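Local atomic coordinates of alpha-14 giardin (Giardia lamblia, PDB entry 3CHJ), a protein that binds calcium ions and probably phospholipid as a member of the annexin family, and may act as a calcium-regulated structural element linking the lipid bilayer to the underlying axoneme. Residues F62-K65 with F71-L74; N263-I268 with G301-A306; V16-E21 with I33-S38; R49-Q52 with F58-A61; R82-C87 with Y124-D129. One frame throughout, in Å; residues are numbered along the deposited sequence.

Interaction 1 of 5, residues F62-K65 with F71-L74; sequences FLKK and FESL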
# COMPACT_ATOMS: atom_id res chain seq x y z
N PHE A 62 -5.75 22.56 -13.22
CA PHE A 62 -6.58 22.16 -14.36
C PHE A 62 -7.53 21.02 -14.01
O PHE A 62 -8.72 21.05 -14.35
CB PHE A 62 -5.69 21.76 -15.53
CG PHE A 62 -6.44 21.33 -16.74
CD1 PHE A 62 -7.17 22.24 -17.49
CD2 PHE A 62 -6.38 20.00 -17.17
CE1 PHE A 62 -7.85 21.83 -18.66
CE2 PHE A 62 -7.05 19.58 -18.31
CZ PHE A 62 -7.79 20.50 -19.06
N LEU A 63 -7.00 20.00 -13.34
CA LEU A 63 -7.82 18.88 -12.92
C LEU A 63 -8.95 19.33 -11.99
O LEU A 63 -10.06 18.82 -12.10
CB LEU A 63 -6.98 17.80 -12.23
CG LEU A 63 -5.93 17.12 -13.10
CD1 LEU A 63 -5.20 16.07 -12.26
CD2 LEU A 63 -6.54 16.50 -14.36
N LYS A 64 -8.65 20.27 -11.10
CA LYS A 64 -9.62 20.70 -10.09
C LYS A 64 -10.93 21.24 -10.73
O LYS A 64 -12.02 21.09 -10.16
CB LYS A 64 -8.98 21.75 -9.18
CG LYS A 64 -9.80 22.08 -7.97
CD LYS A 64 -9.16 23.14 -7.12
CE LYS A 64 -10.02 23.39 -5.89
NZ LYS A 64 -9.53 24.52 -5.06
N LYS A 65 -10.80 21.79 -11.93
CA LYS A 65 -11.92 22.43 -12.63
C LYS A 65 -12.85 21.40 -13.25
O LYS A 65 -14.01 21.71 -13.61
CB LYS A 65 -11.39 23.34 -13.74
CG LYS A 65 -10.52 24.49 -13.27
CD LYS A 65 -10.18 25.43 -14.42
CE LYS A 65 -9.34 26.62 -13.95
NZ LYS A 65 -7.86 26.34 -13.88
N PHE A 71 -11.23 11.49 -7.63
CA PHE A 71 -10.60 11.18 -8.91
C PHE A 71 -9.36 12.06 -9.17
O PHE A 71 -8.32 11.55 -9.66
CB PHE A 71 -11.67 11.28 -10.01
CG PHE A 71 -11.25 10.78 -11.37
CD1 PHE A 71 -10.43 9.66 -11.52
CD2 PHE A 71 -11.70 11.42 -12.51
CE1 PHE A 71 -10.06 9.21 -12.78
CE2 PHE A 71 -11.33 10.98 -13.77
CZ PHE A 71 -10.50 9.87 -13.91
N GLU A 72 -9.43 13.36 -8.86
CA GLU A 72 -8.27 14.25 -9.02
C GLU A 72 -7.09 13.76 -8.18
O GLU A 72 -5.95 13.70 -8.65
CB GLU A 72 -8.59 15.70 -8.63
CG GLU A 72 -7.36 16.56 -8.75
CD GLU A 72 -7.45 17.94 -8.17
OE1 GLU A 72 -8.52 18.34 -7.66
OE2 GLU A 72 -6.40 18.64 -8.22
N SER A 73 -7.39 13.41 -6.94
CA SER A 73 -6.37 12.94 -6.00
C SER A 73 -5.73 11.66 -6.52
O SER A 73 -4.49 11.52 -6.50
CB SER A 73 -7.00 12.71 -4.64
OG SER A 73 -7.36 13.98 -4.10
N LEU A 74 -6.55 10.76 -7.02
CA LEU A 74 -6.06 9.53 -7.59
C LEU A 74 -5.12 9.78 -8.76
O LEU A 74 -3.99 9.27 -8.77
CB LEU A 74 -7.24 8.65 -8.05
CG LEU A 74 -6.90 7.36 -8.79
CD1 LEU A 74 -6.13 6.40 -7.83
CD2 LEU A 74 -8.18 6.74 -9.28
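E72 carries this contact, its methylene CG resting against CB of L63 at 3.7 Å while its carboxylate lies beside the backbone of K64. The arrangement is a corner between two consecutive helices of the all-helical annexin fold: helix 59-64 runs into a short connection, and helix 69-78 then sets off with E72 turned back toward the helix just left. The glutamate reaches across because CG stands anti to its backbone N (chi1 177°) and the chain beyond stays extended. The backbones approach to 6.1 Å between CA of L63 and CA of E72, close enough for the glutamate to lie across the gap. At its end, OE1 comes to 3.6 Å from CA of K64, so that this oxygen faces carbon atoms across the contact, not a donor. The lysine leads off in another direction with its chain stretched out. NZ of K64 remains 6.8 Å from OE1 of E72, a separation at which any attraction between the opposite charges is probably diffuse.

One layer further out, L63 is buried: besides E72 it meets V75 and L76 on helix 69-78 and C23 on helix 12-24. K64, by contrast, is exposed, and the glutamate thus spans the border between the apolar seam and the surface. F71 and L74 turn to helix 301-310, where F71 touches V302 and A306, while the ring of F62 meets those of F51 and H66. Within the segment 62-65, the backbone bond from K65 N to F62 O measures 3.3 Å.

Interaction 2 of 5, residues N263-I268 with G301-A306; sequences NRLNRI and GVYGDA
The phenol of Y303 reaches N266, its OH donating a hydrogen bond to OD1 of N266 over 2.6 Å. Both partners lie in the range of the fourth annexin E1 repeat, and the bond bridges helices 262-272 and 301-310 of this all-helical fold. Here the contact is tight. OD1 sits at the ring edge, in its plane, 3.2 Å from CE1 of Y303, whereas the hydroxyl approaches the amide from above, 47° out of the carbonyl plane. Amide and ring planes stand 68° apart. The other half of the amide is engaged as well, ND2 of N266 bonding to D70 O just inside helix 69-78, which fixes which way round the group is turned. The hydroxyl has a second, weak hydrogen bond to S262 O.

The backbones are held more loosely. CA of N266 and CA of Y303 remain 10.0 Å from each other, and the long tyrosine covers most of that distance, with CG anti to its backbone N (chi1 178°). The exposed first residues of both segments lie off the contact. CB of L265 rests against the hydroxyl, 3.5 Å from OH of Y303, and the apolar touch is a light one, CD1 of L265 lying 4.4 Å from CE2 of Y303.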
# COMPACT_ATOMS: atom_id res chain seq x y z
N ASN A 263 -9.77 7.85 0.17
CA ASN A 263 -8.34 8.11 0.39
C ASN A 263 -7.54 6.82 0.48
O ASN A 263 -6.44 6.70 -0.12
CB ASN A 263 -8.13 8.95 1.64
CG ASN A 263 -8.62 10.35 1.46
OD1 ASN A 263 -8.39 10.97 0.42
ND2 ASN A 263 -9.31 10.88 2.47
N ARG A 264 -8.08 5.86 1.22
CA ARG A 264 -7.41 4.56 1.31
C ARG A 264 -7.42 3.86 -0.05
O ARG A 264 -6.40 3.33 -0.48
CB ARG A 264 -7.94 3.64 2.43
CG ARG A 264 -7.35 2.21 2.39
CD ARG A 264 -7.78 1.33 3.56
NE ARG A 264 -6.75 1.33 4.60
CZ ARG A 264 -6.95 0.92 5.86
NH1 ARG A 264 -8.16 0.54 6.25
NH2 ARG A 264 -5.94 0.89 6.72
N LEU A 265 -8.57 3.86 -0.74
CA LEU A 265 -8.62 3.23 -2.05
C LEU A 265 -7.57 3.82 -2.97
O LEU A 265 -6.90 3.08 -3.72
CB LEU A 265 -10.02 3.36 -2.69
CG LEU A 265 -11.14 2.59 -1.98
CD1 LEU A 265 -12.52 3.12 -2.41
CD2 LEU A 265 -11.05 1.11 -2.25
N ASN A 266 -7.44 5.15 -2.95
CA ASN A 266 -6.49 5.82 -3.84
C ASN A 266 -5.06 5.39 -3.54
O ASN A 266 -4.31 5.03 -4.46
CB ASN A 266 -6.60 7.35 -3.73
CG ASN A 266 -7.84 7.88 -4.40
OD1 ASN A 266 -8.56 7.14 -5.09
ND2 ASN A 266 -8.09 9.18 -4.24
N ARG A 267 -4.66 5.45 -2.27
CA ARG A 267 -3.26 5.16 -1.97
C ARG A 267 -2.92 3.69 -2.21
O ARG A 267 -1.84 3.37 -2.72
CB ARG A 267 -2.86 5.62 -0.56
CG ARG A 267 -3.55 4.86 0.54
CD ARG A 267 -2.95 5.29 1.87
NE ARG A 267 -3.72 4.76 2.99
CZ ARG A 267 -4.59 5.46 3.70
NH1 ARG A 267 -4.82 6.75 3.42
NH2 ARG A 267 -5.24 4.87 4.70
N ILE A 268 -3.84 2.77 -1.87
CA ILE A 268 -3.56 1.36 -2.09
C ILE A 268 -3.45 1.10 -3.59
O ILE A 268 -2.53 0.43 -4.04
CB ILE A 268 -4.65 0.44 -1.47
CG1 ILE A 268 -4.77 0.68 0.05
CG2 ILE A 268 -4.41 -1.01 -1.86
CD1 ILE A 268 -3.63 0.14 0.86
N GLY A 301 -20.08 5.80 -11.02
CA GLY A 301 -19.47 6.74 -11.95
C GLY A 301 -18.03 6.45 -12.31
O GLY A 301 -17.55 5.31 -12.14
N VAL A 302 -17.39 7.46 -12.85
CA VAL A 302 -16.07 7.36 -13.45
C VAL A 302 -15.02 6.89 -12.43
O VAL A 302 -14.08 6.17 -12.80
CB VAL A 302 -15.64 8.68 -14.16
CG1 VAL A 302 -15.37 9.80 -13.19
CG2 VAL A 302 -14.47 8.43 -15.12
N TYR A 303 -15.18 7.29 -11.18
CA TYR A 303 -14.20 6.91 -10.15
C TYR A 303 -14.16 5.40 -10.00
O TYR A 303 -13.08 4.80 -9.93
CB TYR A 303 -14.50 7.60 -8.81
CG TYR A 303 -13.54 7.23 -7.69
CD1 TYR A 303 -12.23 7.66 -7.70
CD2 TYR A 303 -13.96 6.42 -6.63
CE1 TYR A 303 -11.35 7.32 -6.67
CE2 TYR A 303 -13.11 6.08 -5.59
CZ TYR A 303 -11.79 6.53 -5.63
OH TYR A 303 -10.95 6.16 -4.60
N GLY A 304 -15.32 4.77 -9.94
CA GLY A 304 -15.39 3.31 -9.87
C GLY A 304 -14.77 2.68 -11.09
O GLY A 304 -14.04 1.69 -10.97
N ASP A 305 -15.04 3.24 -12.26
CA ASP A 305 -14.48 2.71 -13.50
C ASP A 305 -12.96 2.82 -13.49
O ASP A 305 -12.27 1.92 -13.96
CB ASP A 305 -15.09 3.43 -14.71
CG ASP A 305 -16.58 3.08 -14.91
OD1 ASP A 305 -17.05 2.04 -14.40
OD2 ASP A 305 -17.27 3.88 -15.58
N ALA A 306 -12.44 3.90 -12.92
CA ALA A 306 -10.99 4.09 -12.84
C ALA A 306 -10.31 3.08 -11.92
O ALA A 306 -9.25 2.55 -12.27
CB ALA A 306 -10.65 5.52 -12.38

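Interaction 3 of 5, residues V16-E21 with I33-S38; sequences VQKVVE and IEIARS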
# COMPACT_ATOMS: atom_id res chain seq x y z
N VAL A 16 0.28 15.36 -23.38
CA VAL A 16 -0.31 16.55 -22.75
C VAL A 16 -1.66 16.90 -23.38
O VAL A 16 -2.65 17.15 -22.66
CB VAL A 16 0.68 17.75 -22.79
CG1 VAL A 16 -0.01 19.07 -22.42
CG2 VAL A 16 1.85 17.49 -21.84
N GLN A 17 -1.73 16.89 -24.71
CA GLN A 17 -3.00 17.22 -25.38
C GLN A 17 -4.07 16.17 -25.08
O GLN A 17 -5.26 16.51 -24.97
CB GLN A 17 -2.81 17.49 -26.88
CG GLN A 17 -2.45 16.29 -27.76
CD GLN A 17 -3.67 15.60 -28.39
OE1 GLN A 17 -4.38 16.19 -29.21
NE2 GLN A 17 -3.88 14.33 -28.04
N LYS A 18 -3.65 14.92 -24.90
CA LYS A 18 -4.59 13.86 -24.56
C LYS A 18 -5.19 14.09 -23.16
O LYS A 18 -6.38 13.83 -22.92
CB LYS A 18 -3.92 12.49 -24.62
CG LYS A 18 -4.90 11.34 -24.56
CD LYS A 18 -4.20 10.00 -24.74
CE LYS A 18 -5.21 8.87 -24.84
NZ LYS A 18 -4.53 7.53 -24.78
N VAL A 19 -4.35 14.56 -22.24
CA VAL A 19 -4.77 14.92 -20.89
C VAL A 19 -5.78 16.08 -20.92
O VAL A 19 -6.85 16.00 -20.32
CB VAL A 19 -3.55 15.26 -19.98
CG1 VAL A 19 -3.99 15.86 -18.65
CG2 VAL A 19 -2.70 13.99 -19.76
N VAL A 20 -5.44 17.13 -21.66
CA VAL A 20 -6.36 18.25 -21.88
C VAL A 20 -7.73 17.77 -22.40
O VAL A 20 -8.76 18.07 -21.82
CB VAL A 20 -5.74 19.28 -22.84
CG1 VAL A 20 -6.79 20.30 -23.28
CG2 VAL A 20 -4.58 19.98 -22.17
N GLU A 21 -7.72 16.99 -23.47
CA GLU A 21 -8.96 16.53 -24.07
C GLU A 21 -9.78 15.64 -23.14
O GLU A 21 -11.01 15.70 -23.12
CB GLU A 21 -8.68 15.86 -25.41
CG GLU A 21 -8.18 16.88 -26.46
CD GLU A 21 -7.88 16.28 -27.81
OE1 GLU A 21 -8.23 15.10 -28.05
OE2 GLU A 21 -7.31 17.00 -28.67
N ILE A 33 -6.47 7.51 -17.02
CA ILE A 33 -6.10 6.23 -16.41
C ILE A 33 -5.33 5.36 -17.40
O ILE A 33 -4.33 4.73 -17.04
CB ILE A 33 -7.34 5.50 -15.87
CG1 ILE A 33 -8.08 6.34 -14.82
CG2 ILE A 33 -6.96 4.14 -15.32
CD1 ILE A 33 -7.23 6.77 -13.59
N GLU A 34 -5.78 5.35 -18.66
CA GLU A 34 -5.02 4.67 -19.72
C GLU A 34 -3.58 5.19 -19.81
O GLU A 34 -2.62 4.41 -19.91
CB GLU A 34 -5.76 4.74 -21.06
CG GLU A 34 -7.10 3.99 -21.05
CD GLU A 34 -6.98 2.45 -20.99
OE1 GLU A 34 -7.97 1.77 -21.34
OE2 GLU A 34 -5.92 1.91 -20.58
N ILE A 35 -3.42 6.51 -19.72
CA ILE A 35 -2.10 7.10 -19.75
C ILE A 35 -1.26 6.57 -18.55
O ILE A 35 -0.11 6.17 -18.70
CB ILE A 35 -2.20 8.65 -19.77
CG1 ILE A 35 -2.71 9.12 -21.14
CG2 ILE A 35 -0.88 9.30 -19.50
CD1 ILE A 35 -3.20 10.59 -21.15
N ALA A 36 -1.86 6.51 -17.36
CA ALA A 36 -1.14 6.00 -16.19
C ALA A 36 -0.69 4.56 -16.35
O ALA A 36 0.38 4.19 -15.86
CB ALA A 36 -1.97 6.15 -14.91
N ARG A 37 -1.51 3.75 -17.03
CA ARG A 37 -1.22 2.33 -17.22
C ARG A 37 -0.21 2.07 -18.34
O ARG A 37 0.38 0.99 -18.40
CB ARG A 37 -2.50 1.58 -17.56
CG ARG A 37 -3.51 1.55 -16.47
CD ARG A 37 -4.78 0.93 -17.00
NE ARG A 37 -4.78 -0.53 -16.97
CZ ARG A 37 -5.25 -1.32 -17.94
NH1 ARG A 37 -5.69 -0.81 -19.09
NH2 ARG A 37 -5.22 -2.64 -17.78
N SER A 38 -0.07 3.05 -19.25
CA SER A 38 0.68 2.87 -20.51
C SER A 38 2.15 3.29 -20.45
O SER A 38 2.94 2.90 -21.31
CB SER A 38 0.01 3.64 -21.64
OG SER A 38 -1.25 3.08 -21.94
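E34 O, the carbonyl oxygen of the residue just before I35, is gripped by two donors of its own helix: the hydroxyl OG of S38 at 2.8 Å, and, more weakly, the backbone N of R37. The serine hydroxyl comes from above the carbonyl plane, 42° out of it. The side chain of E34 is held too. NH1 of R37 forms a salt bridge with OE2 of E34 at 3.1 Å, meeting the carboxylate on its syn side while the oxygen lies close to the guanidinium plane. NH2 of R37 bonds in turn to E312 O, so the arginine ties this last part of helix 31-38 to the C-terminal region.

I35 points toward helix 12-24, and together these first two helices form an apolar corner of the annexin fold. With CG1 anti to the carbonyl carbon and chi2 extended (165°), CD1 is carried out to the neighbouring helix. There it touches CG2 of V19 at 3.7 Å, the two side chains crossing at about a right angle. K18 approaches differently: its extended chain slides alongside I35 in the opposite direction, and CD of K18 lies 3.8 Å from CD1 of I35. The lysine thus contributes methylenes that run past the isoleucine's CD1, and it is more exposed than V19 and I35. Beyond the pair, I35 also touches L44 of helix 41-55 and Y79. V19 leans on F51, and I33 packs against A306, L309 and L310 of helix 301-310.

Interaction 4 of 5, residues R49-Q52 with F58-A61; sequences RTFQ and FLDA
The backbone of Q52, on helix 41-55, passes close to F58 at the N-cap of helix 59-64, CA to CA 4.8 Å, and one residue back on the first segment and one on along the second, F51 and L59 stand 6.4 Å apart by the same measure. Two pairs of side chains fill this corner between two consecutive helices. In the first, CD1 of L59 sits almost squarely over the centre of the F51 ring, 3.8 Å from the centroid and 5° off the normal, a clear CH-pi contact. With CG anti to its backbone N (chi1 -170°), the phenylalanine is carried toward L59, and the two side chains run at about a right angle to each other.

The second pair lies nearer the surface. The ring of F58 starts out away from helix 41-55 but swings back, and the glutamine spreads over one of its faces. CG of Q52 lies 4.1 Å from the centroid of the F58 ring, and the bend at chi2 of Q52 lays the amide over it, the planes 21° apart and stacked. CD of Q52 is 3.9 Å from CE2 of F58.

The inner pair extends into the bundle: F51 also meets V16, V19 and V20 of helix 12-24 and the ring of F62. D60, for its part, touches E72 and L76 of helix 69-78, so the corner packs against both helices.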
# COMPACT_ATOMS: atom_id res chain seq x y z
N ARG A 49 5.26 17.82 -15.56
CA ARG A 49 6.11 19.00 -15.57
C ARG A 49 5.93 19.77 -16.88
O ARG A 49 5.83 21.00 -16.88
CB ARG A 49 7.57 18.61 -15.35
CG ARG A 49 7.92 18.27 -13.90
CD ARG A 49 9.22 17.47 -13.85
NE ARG A 49 9.67 17.20 -12.49
CZ ARG A 49 10.83 16.61 -12.19
NH1 ARG A 49 11.65 16.23 -13.17
NH2 ARG A 49 11.17 16.41 -10.92
N THR A 50 5.85 19.04 -17.98
CA THR A 50 5.74 19.64 -19.32
C THR A 50 4.36 20.28 -19.54
O THR A 50 4.24 21.26 -20.28
CB THR A 50 6.04 18.57 -20.40
OG1 THR A 50 7.37 18.07 -20.20
CG2 THR A 50 5.95 19.15 -21.82
N PHE A 51 3.34 19.72 -18.89
CA PHE A 51 1.97 20.25 -18.95
C PHE A 51 1.92 21.75 -18.64
O PHE A 51 1.28 22.52 -19.37
CB PHE A 51 1.07 19.50 -17.96
CG PHE A 51 -0.40 19.81 -18.10
CD1 PHE A 51 -1.21 19.02 -18.92
CD2 PHE A 51 -0.98 20.87 -17.41
CE1 PHE A 51 -2.57 19.30 -19.06
CE2 PHE A 51 -2.34 21.16 -17.55
CZ PHE A 51 -3.13 20.37 -18.37
N GLN A 52 2.57 22.14 -17.55
CA GLN A 52 2.66 23.54 -17.15
C GLN A 52 3.34 24.39 -18.23
O GLN A 52 2.85 25.45 -18.58
CB GLN A 52 3.39 23.67 -15.80
CG GLN A 52 4.01 25.05 -15.52
CD GLN A 52 3.00 26.19 -15.52
OE1 GLN A 52 1.82 25.99 -15.22
NE2 GLN A 52 3.46 27.39 -15.85
N PHE A 58 -0.85 24.79 -14.15
CA PHE A 58 -0.41 23.61 -13.43
C PHE A 58 -1.46 22.50 -13.52
O PHE A 58 -2.67 22.78 -13.53
CB PHE A 58 -0.07 23.93 -11.98
CG PHE A 58 1.27 24.60 -11.83
CD1 PHE A 58 2.44 23.84 -11.74
CD2 PHE A 58 1.37 25.99 -11.81
CE1 PHE A 58 3.69 24.46 -11.62
CE2 PHE A 58 2.62 26.62 -11.68
CZ PHE A 58 3.78 25.85 -11.59
N LEU A 59 -0.99 21.26 -13.61
CA LEU A 59 -1.90 20.14 -13.81
C LEU A 59 -2.96 20.07 -12.72
O LEU A 59 -4.14 19.85 -13.02
CB LEU A 59 -1.12 18.82 -13.91
CG LEU A 59 -1.98 17.58 -14.18
CD1 LEU A 59 -2.75 17.70 -15.49
CD2 LEU A 59 -1.11 16.33 -14.16
N ASP A 60 -2.56 20.25 -11.47
CA ASP A 60 -3.52 20.14 -10.37
C ASP A 60 -4.64 21.18 -10.47
O ASP A 60 -5.81 20.85 -10.28
CB ASP A 60 -2.84 20.10 -8.99
CG ASP A 60 -2.07 21.38 -8.64
OD1 ASP A 60 -1.74 22.20 -9.54
OD2 ASP A 60 -1.78 21.54 -7.44
N ALA A 61 -4.28 22.41 -10.84
CA ALA A 61 -5.28 23.47 -11.02
C ALA A 61 -6.26 23.15 -12.14
O ALA A 61 -7.46 23.44 -12.02
CB ALA A 61 -4.59 24.80 -11.28

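Interaction 5 of 5, residues R82-C87 with Y124-D129; sequences RAQLLC and YQLYND
L126 projects toward helix 82-94 and presents its two methyls to the amide of Q84 and to C87. The leucine and glutamine side chains cross at a slant: CD1 of L126 lies 3.4 Å from NE2 of Q84, and CD2 of L126 lies 3.6 Å from the same nitrogen, so both branches touch that end of the amide. Q84 gets there by a bend at chi2 (77°), which carries the amide back toward the leucine although the side chain starts off along the helix flank. The contact joins helices 82-94 and 113-127 of the all-helical annexin fold.

Deeper in, C87 points at the partner helix. Its CB meets CD1 of L126 at 3.8 Å, and so this methyl is shared between the glutamine and the cysteine. Y127 follows the leucine at the end of its helix and turns the CE2 corner of its ring toward C87, with CE2 of Y127 4.2 Å from CB of C87 and 3.8 Å from O of C87. Its own neighbour lies over the ring too: CB of L126 stands above one face. The ring also meets that of Y123 and touches E88 and R91 on helix 82-94.

Chemically, this is mostly van der Waals contact, with the Q84 amide at its heart. NE2 of Q84 makes its hydrogen bond to OE2 of E88, a partner on the same helix, so that what reaches L126 is contact of that kind, and the grip between the helices probably rests on shape and dispersion.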
# COMPACT_ATOMS: atom_id res chain seq x y z
N ARG A 82 7.16 6.42 -7.51
CA ARG A 82 6.76 5.67 -6.31
C ARG A 82 7.33 6.24 -5.00
O ARG A 82 6.59 6.49 -4.03
CB ARG A 82 7.22 4.22 -6.47
CG ARG A 82 7.16 3.36 -5.23
CD ARG A 82 7.68 1.96 -5.53
NE ARG A 82 7.05 0.96 -4.66
CZ ARG A 82 5.74 0.73 -4.64
NH1 ARG A 82 4.94 1.41 -5.45
NH2 ARG A 82 5.23 -0.18 -3.83
N ALA A 83 8.64 6.43 -4.97
CA ALA A 83 9.30 6.89 -3.76
C ALA A 83 8.76 8.25 -3.32
O ALA A 83 8.57 8.50 -2.13
CB ALA A 83 10.81 6.95 -3.96
N GLN A 84 8.52 9.13 -4.29
CA GLN A 84 7.95 10.45 -4.01
C GLN A 84 6.55 10.33 -3.41
O GLN A 84 6.23 10.95 -2.40
CB GLN A 84 7.89 11.26 -5.31
CG GLN A 84 7.48 12.69 -5.09
CD GLN A 84 8.61 13.54 -4.53
OE1 GLN A 84 9.79 13.32 -4.85
NE2 GLN A 84 8.27 14.51 -3.69
N LEU A 85 5.72 9.50 -4.04
CA LEU A 85 4.39 9.23 -3.56
C LEU A 85 4.44 8.74 -2.10
O LEU A 85 3.70 9.27 -1.26
CB LEU A 85 3.68 8.23 -4.47
CG LEU A 85 2.34 7.75 -3.93
CD1 LEU A 85 1.36 8.90 -3.91
CD2 LEU A 85 1.84 6.58 -4.77
N LEU A 86 5.30 7.76 -1.81
CA LEU A 86 5.37 7.22 -0.44
C LEU A 86 5.72 8.30 0.59
O LEU A 86 5.11 8.37 1.66
CB LEU A 86 6.38 6.06 -0.35
CG LEU A 86 6.10 4.88 -1.29
CD1 LEU A 86 7.23 3.85 -1.25
CD2 LEU A 86 4.78 4.21 -0.97
N CYS A 87 6.70 9.15 0.25
CA CYS A 87 7.08 10.23 1.16
C CYS A 87 5.94 11.23 1.36
O CYS A 87 5.67 11.66 2.47
CB CYS A 87 8.31 10.99 0.62
SG CYS A 87 9.81 10.03 0.73
N TYR A 124 14.05 12.87 4.18
CA TYR A 124 14.90 13.89 4.75
C TYR A 124 15.19 14.99 3.73
O TYR A 124 15.17 16.17 4.08
CB TYR A 124 16.21 13.28 5.28
CG TYR A 124 17.07 14.34 5.89
CD1 TYR A 124 18.11 14.92 5.16
CD2 TYR A 124 16.82 14.80 7.18
CE1 TYR A 124 18.91 15.93 5.72
CE2 TYR A 124 17.60 15.81 7.74
CZ TYR A 124 18.64 16.36 7.01
OH TYR A 124 19.39 17.37 7.60
N GLN A 125 15.47 14.61 2.48
CA GLN A 125 15.72 15.63 1.42
C GLN A 125 14.54 16.54 1.16
O GLN A 125 14.72 17.72 0.90
CB GLN A 125 16.20 14.99 0.13
CG GLN A 125 17.55 14.28 0.27
CD GLN A 125 18.67 15.17 0.86
OE1 GLN A 125 19.56 14.68 1.58
NE2 GLN A 125 18.65 16.46 0.54
N LEU A 126 13.33 16.00 1.24
CA LEU A 126 12.12 16.77 0.95
C LEU A 126 11.67 17.64 2.10
O LEU A 126 11.17 18.75 1.88
CB LEU A 126 10.97 15.83 0.57
CG LEU A 126 11.09 15.05 -0.75
CD1 LEU A 126 9.98 14.04 -0.84
CD2 LEU A 126 11.02 16.02 -1.94
N TYR A 127 11.85 17.15 3.32
CA TYR A 127 11.17 17.73 4.48
C TYR A 127 12.08 18.18 5.62
O TYR A 127 11.59 18.81 6.57
CB TYR A 127 10.13 16.75 5.03
CG TYR A 127 9.11 16.36 3.99
CD1 TYR A 127 8.33 17.35 3.35
CD2 TYR A 127 8.91 15.04 3.64
CE1 TYR A 127 7.40 17.00 2.36
CE2 TYR A 127 7.99 14.68 2.66
CZ TYR A 127 7.24 15.66 2.03
OH TYR A 127 6.31 15.31 1.07
N ASN A 128 13.37 17.84 5.54
CA ASN A 128 14.36 18.18 6.58
C ASN A 128 14.02 17.52 7.92
O ASN A 128 14.40 18.00 8.99
CB ASN A 128 14.45 19.71 6.74
CG ASN A 128 15.56 20.15 7.67
OD1 ASN A 128 16.67 19.64 7.61
ND2 ASN A 128 15.26 21.12 8.54
N ASP A 129 13.30 16.40 7.84
CA ASP A 129 12.89 15.64 9.01
C ASP A 129 13.30 14.20 8.82
O ASP A 129 13.38 13.72 7.69
CB ASP A 129 11.36 15.63 9.13
CG ASP A 129 10.79 16.97 9.53
OD1 ASP A 129 11.48 17.77 10.21
OD2 ASP A 129 9.63 17.21 9.15

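Followed from the N terminus, the five contacts come in series and none nests in or crosses another. Interaction 3 closes the short loop between helices 12-24 and 31-38. Interaction 4 then closes the turn between helices 41-55 and 59-64, and interaction 1 begins at the next residue, joining helix 59-64 to helix 69-78. Interaction 5 spans 36 residues to bring helices 82-94 and 113-127 together, while interaction 2 closes a late loop between helices 262-272 and 301-310. In space, interactions 1, 3 and 4 touch one another, and interaction 2 meets interactions 1 and 3 through N266 and A306, tying the chain's beginning to its end. Interaction 5 stands apart.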